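Local atomic coordinates of glucosamine--fructose-6-phosphate aminotransferase [isomerizing] (Francisella tularensis subsp. tularensis, PDB entry 3TBF), a protein that converts fructose-6-phosphate and glutamine into glucosamine-6-phosphate, its C-terminal part, built from two SIS domains, probably carrying out the sugar isomerisation. Residues A[235-240]-A[331-336]; A[69-74]-A[239-244]; A[166-171]-A[336-341]; A[283-288]-A[311-316]. All coordinates share one frame; numbering follows the deposited sequence.

From the N terminus, 69-74 on helix 63-80 opens the first loop, which closes at 239-244 on helix 238-253 (interaction 2). Before it closes, 166-171 on helix 165-184 opens a second, ending at 336-341 on helix 335-355 (interaction 3). The two therefore cross, and both tie the first SIS domain to the second, an example of domains joined by loops that overlap rather than follow one another. Interaction 1, 235-240 with 331-336, is nested inside the loop of interaction 3 and shares residues with interactions 2 and 3. Innermost, interaction 4 joins the ends of strands 278-283 and 305-311; it is nested within interactions 1 and 3 and follows interaction 2 in series.

Interaction 1 (A[235-240]-A[331-336]); sequences RGLYYP and GHDFSA
Van der Waals contact begins where the edge of the Y238 ring meets the methyl of A336, an apolar pair with CE1 3.8 Å from A336 CB. Two oxygens also lie against methyls, with no hydrogen bond across the segments: Y238 OH is 3.2 Å from A336 CB, and the backbone O of D333 is 3.5 Å from L237 CD1. The L237 and D333 side chains cross at about a right angle. L237 CB lies over one face of the Y238 ring, offset toward the rim.

A type II' turn from R235 to Y238, with G236 at a positive phi of 69°, carries the chain from strand 229-234 into helix 238-253, the first strand-to-helix passage of the second SIS domain's parallel alpha/beta fold. At that turn G236 N is hydrogen-bonded to E91 of the second subunit.

Polar contact is indirect. One water, lying in the plane of the Y238 ring at its edge, is 2.6 Å from Y238 OH and donates to D333 OD1, also at 2.6 Å. The other carboxylate oxygen, D333 OD2, is held by a hydrogen bond with Y79 and a salt bridge to K78, both on helix 63-80. Backbone bonding includes A336 N to H332 O (2.9 Å), in the turn that leads into helix 335-355.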
loop_
_atom_site.group_PDB
_atom_site.type_symbol
_atom_site.label_atom_id
_atom_site.label_comp_id
_atom_site.label_asym_id
_atom_site.label_seq_id
_atom_site.Cartn_x
_atom_site.Cartn_y
_atom_site.Cartn_z
ATOM N N ARG A 235 0.590 8.805 -10.258
ATOM C CA ARG A 235 1.869 9.003 -9.637
ATOM C C ARG A 235 1.736 10.091 -8.615
ATOM O O ARG A 235 1.038 11.077 -8.843
ATOM C CB ARG A 235 2.852 9.511 -10.678
ATOM C CG ARG A 235 3.790 8.451 -11.239
ATOM C CD ARG A 235 4.909 9.126 -12.007
ATOM N NE ARG A 235 5.849 8.183 -12.576
ATOM C CZ ARG A 235 6.978 7.784 -11.999
ATOM N NH1 ARG A 235 7.355 8.235 -10.797
ATOM N NH2 ARG A 235 7.731 6.912 -12.639
ATOM N N GLY A 236 2.495 10.010 -7.540
ATOM C CA GLY A 236 2.491 11.112 -6.564
ATOM C C GLY A 236 1.156 11.193 -5.839
ATOM O O GLY A 236 0.538 10.163 -5.501
ATOM N N LEU A 237 0.701 12.420 -5.608
ATOM C CA LEU A 237 -0.627 12.676 -5.102
ATOM C C LEU A 237 -1.722 11.861 -5.803
ATOM O O LEU A 237 -2.724 11.584 -5.194
ATOM C CB LEU A 237 -0.975 14.131 -5.368
ATOM C CG LEU A 237 -0.640 15.152 -4.300
ATOM C CD1 LEU A 237 -0.595 16.650 -4.873
ATOM C CD2 LEU A 237 -1.695 14.945 -3.231
ATOM N N TYR A 238 -1.555 11.522 -7.083
ATOM C CA TYR A 238 -2.656 10.971 -7.894
ATOM C C TYR A 238 -2.679 9.454 -7.841
ATOM O O TYR A 238 -3.607 8.810 -8.371
ATOM C CB TYR A 238 -2.571 11.504 -9.343
ATOM C CG TYR A 238 -2.475 13.002 -9.292
ATOM C CD1 TYR A 238 -3.611 13.761 -9.175
ATOM C CD2 TYR A 238 -1.251 13.655 -9.245
ATOM C CE1 TYR A 238 -3.545 15.150 -9.009
ATOM C CE2 TYR A 238 -1.163 15.046 -9.105
ATOM C CZ TYR A 238 -2.321 15.777 -8.971
ATOM O OH TYR A 238 -2.282 17.137 -8.810
ATOM N N TYR A 239 -1.658 8.875 -7.197
ATOM C CA TYR A 239 -1.647 7.457 -6.973
ATOM C C TYR A 239 -2.813 7.100 -6.071
ATOM O O TYR A 239 -3.677 6.324 -6.485
ATOM C CB TYR A 239 -0.257 6.905 -6.518
ATOM C CG TYR A 239 -0.272 5.480 -5.979
ATOM C CD1 TYR A 239 -0.963 4.475 -6.639
ATOM C CD2 TYR A 239 0.393 5.149 -4.799
ATOM C CE1 TYR A 239 -1.019 3.147 -6.129
ATOM C CE2 TYR A 239 0.348 3.827 -4.276
ATOM C CZ TYR A 239 -0.365 2.839 -4.951
ATOM O OH TYR A 239 -0.401 1.548 -4.454
ATOM N N PRO A 240 -2.907 7.711 -4.875
ATOM C CA PRO A 240 -4.071 7.427 -4.039
ATOM C C PRO A 240 -5.383 7.790 -4.706
ATOM O O PRO A 240 -6.435 7.216 -4.386
ATOM C CB PRO A 240 -3.850 8.285 -2.799
ATOM C CG PRO A 240 -2.431 8.711 -2.776
ATOM C CD PRO A 240 -1.877 8.524 -4.192
ATOM N N GLY A 331 -6.336 22.498 -11.902
ATOM C CA GLY A 331 -5.720 23.416 -10.981
ATOM C C GLY A 331 -4.409 22.819 -10.549
ATOM O O GLY A 331 -3.769 22.152 -11.326
ATOM N N HIS A 332 -4.041 22.998 -9.286
ATOM C CA HIS A 332 -2.714 22.628 -8.804
ATOM C C HIS A 332 -2.746 21.543 -7.700
ATOM O O HIS A 332 -3.606 20.660 -7.712
ATOM C CB HIS A 332 -1.957 23.909 -8.406
ATOM C CG HIS A 332 -1.851 24.904 -9.524
ATOM N ND1 HIS A 332 -1.310 24.587 -10.755
ATOM C CD2 HIS A 332 -2.231 26.204 -9.598
ATOM C CE1 HIS A 332 -1.361 25.655 -11.533
ATOM N NE2 HIS A 332 -1.916 26.648 -10.854
ATOM N N ASP A 333 -1.820 21.582 -6.759
ATOM C CA ASP A 333 -1.656 20.441 -5.847
ATOM C C ASP A 333 -2.832 20.212 -4.961
ATOM O O ASP A 333 -3.101 19.089 -4.542
ATOM C CB ASP A 333 -0.446 20.628 -4.934
ATOM C CG ASP A 333 0.887 20.301 -5.618
ATOM O OD1 ASP A 333 0.892 19.863 -6.822
ATOM O OD2 ASP A 333 1.920 20.461 -4.882
ATOM N N PHE A 334 -3.509 21.281 -4.606
ATOM C CA PHE A 334 -4.566 21.127 -3.635
ATOM C C PHE A 334 -5.874 20.793 -4.350
ATOM O O PHE A 334 -6.629 19.899 -3.903
ATOM C CB PHE A 334 -4.685 22.333 -2.734
ATOM C CG PHE A 334 -3.624 22.413 -1.693
ATOM C CD1 PHE A 334 -3.614 21.545 -0.643
ATOM C CD2 PHE A 334 -2.664 23.379 -1.733
ATOM C CE1 PHE A 334 -2.631 21.625 0.370
ATOM C CE2 PHE A 334 -1.726 23.482 -0.729
ATOM C CZ PHE A 334 -1.717 22.587 0.328
ATOM N N SER A 335 -6.119 21.444 -5.480
ATOM C CA SER A 335 -7.368 21.243 -6.163
ATOM C C SER A 335 -7.407 20.001 -7.007
ATOM O O SER A 335 -8.419 19.326 -7.053
ATOM C CB SER A 335 -7.743 22.497 -7.011
ATOM O OG SER A 335 -6.808 22.793 -8.037
ATOM N N ALA A 336 -6.310 19.668 -7.659
ATOM C CA ALA A 336 -6.354 18.653 -8.707
ATOM C C ALA A 336 -6.709 17.294 -8.182
ATOM O O ALA A 336 -7.471 16.581 -8.810
ATOM C CB ALA A 336 -5.054 18.627 -9.556
HETATM O O HOH W 1 0.029 18.224 -8.692
#

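Interaction 2 (A[69-74]-A[239-244])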
loop_
_atom_site.group_PDB
_atom_site.type_symbol
_atom_site.label_atom_id
_atom_site.label_comp_id
_atom_site.label_asym_id
_atom_site.label_seq_id
_atom_site.Cartn_x
_atom_site.Cartn_y
_atom_site.Cartn_z
ATOM N N GLY A 69 -6.318 9.879 3.408
ATOM C CA GLY A 69 -5.145 10.080 4.230
ATOM C C GLY A 69 -3.844 9.950 3.484
ATOM O O GLY A 69 -2.925 10.739 3.660
HETATM N N MSE A 70 -3.752 8.934 2.648
HETATM C CA MSE A 70 -2.606 8.784 1.774
HETATM C C MSE A 70 -2.397 9.996 0.872
HETATM O O MSE A 70 -1.256 10.404 0.599
HETATM C CB MSE A 70 -2.797 7.543 0.886
HETATM C CG MSE A 70 -2.427 6.268 1.582
HETATM SE SE MSE A 70 -2.569 4.730 0.337
HETATM C CE MSE A 70 -1.081 5.222 -0.889
ATOM N N THR A 71 -3.493 10.589 0.401
ATOM C CA THR A 71 -3.345 11.751 -0.460
ATOM C C THR A 71 -2.739 12.848 0.400
ATOM O O THR A 71 -1.775 13.506 0.041
ATOM C CB THR A 71 -4.686 12.178 -1.008
ATOM O OG1 THR A 71 -5.358 11.053 -1.596
ATOM C CG2 THR A 71 -4.523 13.229 -2.026
ATOM N N ALA A 72 -3.292 13.017 1.575
ATOM C CA ALA A 72 -2.939 14.142 2.443
ATOM C C ALA A 72 -1.486 14.109 2.904
ATOM O O ALA A 72 -0.907 15.123 3.283
ATOM C CB ALA A 72 -3.856 14.113 3.709
ATOM N N LYS A 73 -0.908 12.922 2.968
ATOM C CA LYS A 73 0.454 12.817 3.447
ATOM C C LYS A 73 1.363 13.622 2.505
ATOM O O LYS A 73 2.296 14.270 2.955
ATOM C CB LYS A 73 0.862 11.352 3.560
ATOM C CG LYS A 73 2.357 11.096 3.424
ATOM C CD LYS A 73 2.738 9.635 3.610
ATOM C CE LYS A 73 4.259 9.529 3.823
ATOM N NZ LYS A 73 4.651 8.330 4.511
ATOM N N TYR A 74 1.082 13.603 1.213
ATOM C CA TYR A 74 1.940 14.302 0.263
ATOM C C TYR A 74 1.898 15.784 0.640
ATOM O O TYR A 74 2.949 16.447 0.690
ATOM C CB TYR A 74 1.468 14.089 -1.172
ATOM C CG TYR A 74 1.806 12.735 -1.736
ATOM C CD1 TYR A 74 1.063 11.621 -1.408
ATOM C CD2 TYR A 74 2.851 12.561 -2.641
ATOM C CE1 TYR A 74 1.365 10.319 -1.932
ATOM C CE2 TYR A 74 3.158 11.284 -3.178
ATOM C CZ TYR A 74 2.406 10.164 -2.808
ATOM O OH TYR A 74 2.696 8.890 -3.316
ATOM N N TYR A 239 -1.658 8.875 -7.197
ATOM C CA TYR A 239 -1.647 7.457 -6.973
ATOM C C TYR A 239 -2.813 7.100 -6.071
ATOM O O TYR A 239 -3.677 6.324 -6.485
ATOM C CB TYR A 239 -0.257 6.905 -6.518
ATOM C CG TYR A 239 -0.272 5.480 -5.979
ATOM C CD1 TYR A 239 -0.963 4.475 -6.639
ATOM C CD2 TYR A 239 0.393 5.149 -4.799
ATOM C CE1 TYR A 239 -1.019 3.147 -6.129
ATOM C CE2 TYR A 239 0.348 3.827 -4.276
ATOM C CZ TYR A 239 -0.365 2.839 -4.951
ATOM O OH TYR A 239 -0.401 1.548 -4.454
ATOM N N PRO A 240 -2.907 7.711 -4.875
ATOM C CA PRO A 240 -4.071 7.427 -4.039
ATOM C C PRO A 240 -5.383 7.790 -4.706
ATOM O O PRO A 240 -6.435 7.216 -4.386
ATOM C CB PRO A 240 -3.850 8.285 -2.799
ATOM C CG PRO A 240 -2.431 8.711 -2.776
ATOM C CD PRO A 240 -1.877 8.524 -4.192
ATOM N N ILE A 241 -5.383 8.793 -5.581
ATOM C CA ILE A 241 -6.608 9.124 -6.290
ATOM C C ILE A 241 -6.971 7.963 -7.235
ATOM O O ILE A 241 -8.149 7.601 -7.352
ATOM C CB ILE A 241 -6.454 10.453 -7.048
ATOM C CG1 ILE A 241 -6.295 11.619 -6.042
ATOM C CG2 ILE A 241 -7.615 10.727 -8.087
ATOM C CD1 ILE A 241 -7.295 11.675 -4.987
ATOM N N ALA A 242 -5.967 7.370 -7.890
ATOM C CA ALA A 242 -6.180 6.166 -8.707
ATOM C C ALA A 242 -6.703 4.987 -7.899
ATOM O O ALA A 242 -7.600 4.255 -8.326
ATOM C CB ALA A 242 -4.872 5.772 -9.468
ATOM N N ILE A 243 -6.129 4.789 -6.726
ATOM C CA ILE A 243 -6.583 3.735 -5.816
ATOM C C ILE A 243 -8.029 3.956 -5.443
ATOM O O ILE A 243 -8.799 3.003 -5.365
ATOM C CB ILE A 243 -5.810 3.766 -4.526
ATOM C CG1 ILE A 243 -4.362 3.342 -4.741
ATOM C CG2 ILE A 243 -6.455 2.839 -3.466
ATOM C CD1 ILE A 243 -3.604 3.375 -3.449
ATOM N N GLU A 244 -8.424 5.213 -5.220
ATOM C CA GLU A 244 -9.819 5.480 -4.891
ATOM C C GLU A 244 -10.719 5.237 -6.071
ATOM O O GLU A 244 -11.779 4.683 -5.909
ATOM C CB GLU A 244 -10.025 6.900 -4.421
ATOM C CG GLU A 244 -11.468 7.239 -4.182
ATOM C CD GLU A 244 -12.062 6.666 -2.908
ATOM O OE1 GLU A 244 -11.428 5.829 -2.249
ATOM O OE2 GLU A 244 -13.205 7.047 -2.554
#
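The rings of Y239 and Y74 each meet a partner from the opposite helix. One face of the Y239 ring carries I243 CD1 from its own helix, 3.6 Å above the plane and offset toward the rim, while the selenomethionine M70 brings its methyl CE to 3.9 Å from Y239 CE2. The Y74 ring has the backbone oxygen of M70 in plane at its edge, and its CE1 lies 4.2 Å from P240 CG. Its hydroxyl is hydrogen-bonded to E91 of the second subunit.

M70 reaches both Y239 and I243 because its chain bends at the last torsion (chi3 67°), which turns CE to 4.0 Å from I243 CD1; the M70 and I243 side chains cross at about a right angle.

The two segments run nearly antiparallel, at 169° with axes 8.9 Å apart. They belong to helices 63-80 and 238-253, each of which follows the first strand of its own five-stranded parallel sheet, so equivalent elements of the two SIS domains pack against each other.

Between them sits the P240 ring: its CG is 3.9 Å from M70 CB, and its CB is 3.4 Å from T71 OG1. That hydroxyl lies beside its own backbone N (chi1 -51°) and is hydrogen-bonded to N67 O one turn back. I241 CD1 also approaches T71 OG1, at 4.0 Å, and I241 packs on P337 and T341 of helix 335-355.

Interaction 3 (A[166-171]-A[336-341])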
loop_
_atom_site.group_PDB
_atom_site.type_symbol
_atom_site.label_atom_id
_atom_site.label_comp_id
_atom_site.label_asym_id
_atom_site.label_seq_id
_atom_site.Cartn_x
_atom_site.Cartn_y
_atom_site.Cartn_z
ATOM N N ALA A 166 -18.201 12.276 0.709
ATOM C CA ALA A 166 -17.426 12.076 1.940
ATOM C C ALA A 166 -15.926 12.045 1.641
ATOM O O ALA A 166 -15.140 12.468 2.464
ATOM C CB ALA A 166 -17.823 10.816 2.608
ATOM N N PHE A 167 -15.531 11.534 0.482
ATOM C CA PHE A 167 -14.150 11.485 0.141
ATOM C C PHE A 167 -13.583 12.845 -0.228
ATOM O O PHE A 167 -12.538 13.232 0.273
ATOM C CB PHE A 167 -13.927 10.530 -1.014
ATOM C CG PHE A 167 -12.506 10.489 -1.491
ATOM C CD1 PHE A 167 -11.547 9.837 -0.770
ATOM C CD2 PHE A 167 -12.149 11.083 -2.671
ATOM C CE1 PHE A 167 -10.215 9.769 -1.244
ATOM C CE2 PHE A 167 -10.844 11.029 -3.159
ATOM C CZ PHE A 167 -9.866 10.414 -2.437
ATOM N N THR A 168 -14.276 13.577 -1.095
ATOM C CA THR A 168 -13.804 14.873 -1.501
ATOM C C THR A 168 -13.788 15.880 -0.362
ATOM O O THR A 168 -12.830 16.624 -0.260
ATOM C CB THR A 168 -14.565 15.388 -2.707
ATOM O OG1 THR A 168 -15.975 15.301 -2.467
ATOM C CG2 THR A 168 -14.149 14.597 -3.955
ATOM N N THR A 169 -14.803 15.857 0.506
ATOM C CA THR A 169 -14.794 16.699 1.679
ATOM C C THR A 169 -13.756 16.301 2.702
ATOM O O THR A 169 -13.222 17.171 3.431
ATOM C CB THR A 169 -16.178 16.784 2.372
ATOM O OG1 THR A 169 -16.578 15.503 2.847
ATOM C CG2 THR A 169 -17.231 17.326 1.421
ATOM N N GLN A 170 -13.416 15.007 2.778
ATOM C CA GLN A 170 -12.287 14.630 3.643
ATOM C C GLN A 170 -10.990 15.172 3.096
ATOM O O GLN A 170 -10.190 15.721 3.843
ATOM C CB GLN A 170 -12.212 13.147 3.876
ATOM C CG GLN A 170 -13.324 12.637 4.784
ATOM C CD GLN A 170 -13.514 11.134 4.648
ATOM O OE1 GLN A 170 -12.774 10.478 3.927
ATOM N NE2 GLN A 170 -14.471 10.581 5.377
ATOM N N LEU A 171 -10.796 15.089 1.794
ATOM C CA LEU A 171 -9.645 15.732 1.167
ATOM C C LEU A 171 -9.601 17.225 1.467
ATOM O O LEU A 171 -8.605 17.755 1.881
ATOM C CB LEU A 171 -9.695 15.534 -0.332
ATOM C CG LEU A 171 -8.914 14.409 -1.079
ATOM C CD1 LEU A 171 -8.170 13.434 -0.224
ATOM C CD2 LEU A 171 -9.808 13.696 -2.053
ATOM N N ALA A 336 -6.310 19.668 -7.659
ATOM C CA ALA A 336 -6.354 18.653 -8.707
ATOM C C ALA A 336 -6.709 17.294 -8.182
ATOM O O ALA A 336 -7.471 16.581 -8.810
ATOM C CB ALA A 336 -5.054 18.627 -9.556
ATOM N N PRO A 337 -6.212 16.919 -7.004
ATOM C CA PRO A 337 -6.635 15.602 -6.507
ATOM C C PRO A 337 -8.148 15.431 -6.326
ATOM O O PRO A 337 -8.710 14.365 -6.610
ATOM C CB PRO A 337 -5.931 15.507 -5.147
ATOM C CG PRO A 337 -4.641 16.352 -5.394
ATOM C CD PRO A 337 -5.182 17.539 -6.151
ATOM N N VAL A 338 -8.800 16.475 -5.832
ATOM C CA VAL A 338 -10.244 16.495 -5.719
ATOM C C VAL A 338 -10.902 16.511 -7.114
ATOM O O VAL A 338 -11.788 15.727 -7.373
ATOM C CB VAL A 338 -10.731 17.736 -4.938
ATOM C CG1 VAL A 338 -12.261 17.726 -4.857
ATOM C CG2 VAL A 338 -10.087 17.814 -3.564
ATOM N N VAL A 339 -10.463 17.400 -8.000
ATOM C CA VAL A 339 -11.101 17.521 -9.314
ATOM C C VAL A 339 -11.016 16.217 -10.121
ATOM O O VAL A 339 -11.998 15.748 -10.694
ATOM C CB VAL A 339 -10.569 18.693 -10.088
ATOM C CG1 VAL A 339 -11.224 18.795 -11.524
ATOM C CG2 VAL A 339 -10.838 20.008 -9.309
ATOM N N PHE A 340 -9.875 15.554 -10.066
ATOM C CA PHE A 340 -9.705 14.385 -10.894
ATOM C C PHE A 340 -10.492 13.228 -10.325
ATOM O O PHE A 340 -10.684 12.257 -11.057
ATOM C CB PHE A 340 -8.255 14.023 -10.999
ATOM C CG PHE A 340 -7.548 14.738 -12.066
ATOM C CD1 PHE A 340 -7.952 14.580 -13.388
ATOM C CD2 PHE A 340 -6.451 15.517 -11.788
ATOM C CE1 PHE A 340 -7.287 15.214 -14.404
ATOM C CE2 PHE A 340 -5.795 16.151 -12.788
ATOM C CZ PHE A 340 -6.212 16.016 -14.110
ATOM N N THR A 341 -10.898 13.295 -9.043
ATOM C CA THR A 341 -11.739 12.259 -8.449
ATOM C C THR A 341 -13.104 12.157 -9.105
ATOM O O THR A 341 -13.631 11.061 -9.282
ATOM C CB THR A 341 -11.937 12.444 -6.916
ATOM O OG1 THR A 341 -10.682 12.313 -6.271
ATOM C CG2 THR A 341 -12.763 11.361 -6.311
#
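F167 presents the edge of its ring to T341, with CE2 3.4 Å from T341 OG1, which lies in the ring plane. The methyl of the same threonine, CG2, is 3.7 Å from F167 CD2. Next along the contact, T168 CG2 touches V338 CG1 at 3.8 Å, the two side chains crossing at about a right angle. The other branch of that valine, CG2, faces L171 CB at 4.0 Å.

These contacts join helix 165-184 to helix 335-355. The segments run nearly antiparallel (172°), their axes 9.9 Å apart; the helices that follow the last strand of each SIS domain's parallel sheet meet here, near the centre of the chain.

A second shell fixes the two threonines. T341 OG1 donates to P337 O at 2.9 Å, in the carbonyl plane, a bond consistent with its oxygen, rather than its proton, facing the C-H edge of F167. In T168 the hydroxyl takes the position between backbone N and carbonyl carbon (chi1 51°) and is hydrogen-bonded with Q21. Farther out, I203 and V207 of helix 203-211 pack on V338, F167 rests on I241 and E244 of helix 238-253, and L171 meets A68 and T71 of helix 63-80.

Interaction 4 (A[283-288]-A[311-316])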
loop_
_atom_site.group_PDB
_atom_site.type_symbol
_atom_site.label_atom_id
_atom_site.label_comp_id
_atom_site.label_asym_id
_atom_site.label_seq_id
_atom_site.Cartn_x
_atom_site.Cartn_y
_atom_site.Cartn_z
ATOM N N VAL A 283 -3.695 12.194 -15.648
ATOM C CA VAL A 283 -2.485 12.843 -16.130
ATOM C C VAL A 283 -2.515 14.344 -15.830
ATOM O O VAL A 283 -3.030 15.148 -16.609
ATOM C CB VAL A 283 -2.351 12.602 -17.633
ATOM C CG1 VAL A 283 -1.023 13.113 -18.125
ATOM C CG2 VAL A 283 -2.506 11.108 -17.957
ATOM N N PRO A 284 -1.982 14.743 -14.685
ATOM C CA PRO A 284 -2.047 16.109 -14.237
ATOM C C PRO A 284 -0.949 17.046 -14.779
ATOM O O PRO A 284 0.042 16.632 -15.405
ATOM C CB PRO A 284 -1.845 15.963 -12.738
ATOM C CG PRO A 284 -0.846 14.863 -12.632
ATOM C CD PRO A 284 -1.254 13.894 -13.719
ATOM N N ASN A 285 -1.115 18.324 -14.476
ATOM C CA ASN A 285 -0.163 19.359 -14.872
ATOM C C ASN A 285 0.872 19.595 -13.790
ATOM O O ASN A 285 0.741 20.528 -12.990
ATOM C CB ASN A 285 -0.904 20.678 -15.121
ATOM C CG ASN A 285 0.023 21.791 -15.573
ATOM O OD1 ASN A 285 0.990 21.558 -16.303
ATOM N ND2 ASN A 285 -0.270 23.003 -15.139
ATOM N N ASP A 286 1.883 18.748 -13.763
ATOM C CA ASP A 286 2.881 18.776 -12.689
ATOM C C ASP A 286 4.250 18.372 -13.203
ATOM O O ASP A 286 4.445 18.148 -14.413
ATOM C CB ASP A 286 2.442 17.896 -11.505
ATOM C CG ASP A 286 2.520 16.385 -11.803
ATOM O OD1 ASP A 286 2.912 15.969 -12.928
ATOM O OD2 ASP A 286 2.165 15.612 -10.874
ATOM N N GLU A 287 5.195 18.300 -12.269
ATOM C CA GLU A 287 6.610 18.036 -12.583
ATOM C C GLU A 287 6.854 16.688 -13.261
ATOM O O GLU A 287 7.878 16.533 -13.884
ATOM C CB GLU A 287 7.486 18.089 -11.313
ATOM C CG GLU A 287 7.358 19.379 -10.505
ATOM C CD GLU A 287 6.118 19.382 -9.569
ATOM O OE1 GLU A 287 6.038 18.487 -8.668
ATOM O OE2 GLU A 287 5.224 20.277 -9.738
ATOM N N LEU A 288 5.928 15.742 -13.171
ATOM C CA LEU A 288 6.206 14.336 -13.526
ATOM C C LEU A 288 5.544 13.860 -14.812
ATOM O O LEU A 288 5.353 12.658 -15.034
ATOM C CB LEU A 288 5.762 13.437 -12.378
ATOM C CG LEU A 288 6.251 13.905 -10.997
ATOM C CD1 LEU A 288 5.544 13.152 -9.848
ATOM C CD2 LEU A 288 7.800 13.776 -10.924
ATOM N N ASP A 311 -5.287 17.082 -17.639
ATOM C CA ASP A 311 -5.474 18.522 -17.440
ATOM C C ASP A 311 -5.283 19.191 -18.793
ATOM O O ASP A 311 -4.393 18.774 -19.561
ATOM C CB ASP A 311 -4.473 19.097 -16.439
ATOM C CG ASP A 311 -4.705 20.582 -16.152
ATOM O OD1 ASP A 311 -4.410 21.452 -17.013
ATOM O OD2 ASP A 311 -5.206 20.899 -15.054
ATOM N N LYS A 312 -6.098 20.206 -19.081
ATOM C CA LYS A 312 -6.099 20.877 -20.402
ATOM C C LYS A 312 -4.706 21.378 -20.777
ATOM O O LYS A 312 -4.320 21.271 -21.920
ATOM C CB LYS A 312 -7.076 22.060 -20.447
ATOM C CG LYS A 312 -8.597 21.680 -20.250
ATOM C CD LYS A 312 -9.499 22.927 -20.294
ATOM C CE LYS A 312 -10.829 22.729 -21.072
ATOM N NZ LYS A 312 -11.819 23.886 -20.781
ATOM N N ALA A 313 -3.958 21.874 -19.785
ATOM C CA ALA A 313 -2.593 22.382 -19.981
ATOM C C ALA A 313 -1.544 21.334 -20.398
ATOM O O ALA A 313 -0.407 21.706 -20.638
ATOM C CB ALA A 313 -2.108 23.123 -18.711
ATOM N N VAL A 314 -1.898 20.059 -20.507
ATOM C CA VAL A 314 -0.936 19.056 -20.944
ATOM C C VAL A 314 -1.475 18.271 -22.101
ATOM O O VAL A 314 -0.782 17.440 -22.627
ATOM C CB VAL A 314 -0.505 18.065 -19.771
ATOM C CG1 VAL A 314 0.092 18.876 -18.577
ATOM C CG2 VAL A 314 -1.681 17.126 -19.342
ATOM N N LYS A 315 -2.684 18.580 -22.562
ATOM C CA LYS A 315 -3.353 17.729 -23.560
ATOM C C LYS A 315 -2.648 17.638 -24.911
ATOM O O LYS A 315 -2.716 16.617 -25.605
ATOM C CB LYS A 315 -4.765 18.211 -23.786
ATOM C CG LYS A 315 -5.667 17.154 -24.365
ATOM C CD LYS A 315 -5.887 17.330 -25.850
ATOM C CE LYS A 315 -6.366 16.017 -26.491
ATOM N NZ LYS A 315 -7.839 15.939 -26.631
ATOM N N GLU A 316 -1.984 18.717 -25.283
ATOM C CA GLU A 316 -1.215 18.758 -26.521
ATOM C C GLU A 316 -0.059 17.783 -26.487
ATOM O O GLU A 316 0.283 17.192 -27.502
ATOM C CB GLU A 316 -0.671 20.156 -26.748
ATOM C CG GLU A 316 -1.217 20.790 -28.010
ATOM C CD GLU A 316 -2.743 20.884 -28.007
ATOM O OE1 GLU A 316 -3.388 19.855 -28.357
ATOM O OE2 GLU A 316 -3.275 21.984 -27.663
HETATM O O HOH W 2 -3.357 19.171 -12.866
HETATM O O HOH W 3 -3.431 22.973 -14.114
#
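The D311 carboxylate, with CG 3.9 Å from N285 CB, is gripped at both oxygens. OD1 uses its anti lone pair to accept from A313 N at 2.8 Å, closing an Asx turn. OD2 accepts from A330 N and from a water 2.9 Å away, which is also weakly bound by N285 ND2. A second water accepts from N285 N, but its link to D311 OD2 is long and weak. Two backbone N-H groups and the nearer water thus donate to the aspartate, and these donors would be expected to favour its charged form.

Directly between the segments runs one hydrogen bond, D311 N to V283 O at 3.1 Å, close to straight at 160°. N285 extends its side chain with CG anti to the backbone N (chi1 -178°), and its flat amide end lies by A313 and V314: OD1 is 3.6 Å from V314 CG1, and ND2 is 4.0 Å from A313 CB. The other valine branch, V314 CG2, sits 3.6 Å from V283 O.

Strands 278-283 and 305-311 are adjacent and parallel in the second sheet, and helix 289-301 makes the beta-alpha-beta crossover between them. V283 packs on L289 and L296 of that helix, V314 on L289, and P284 on Y238 of helix 238-253.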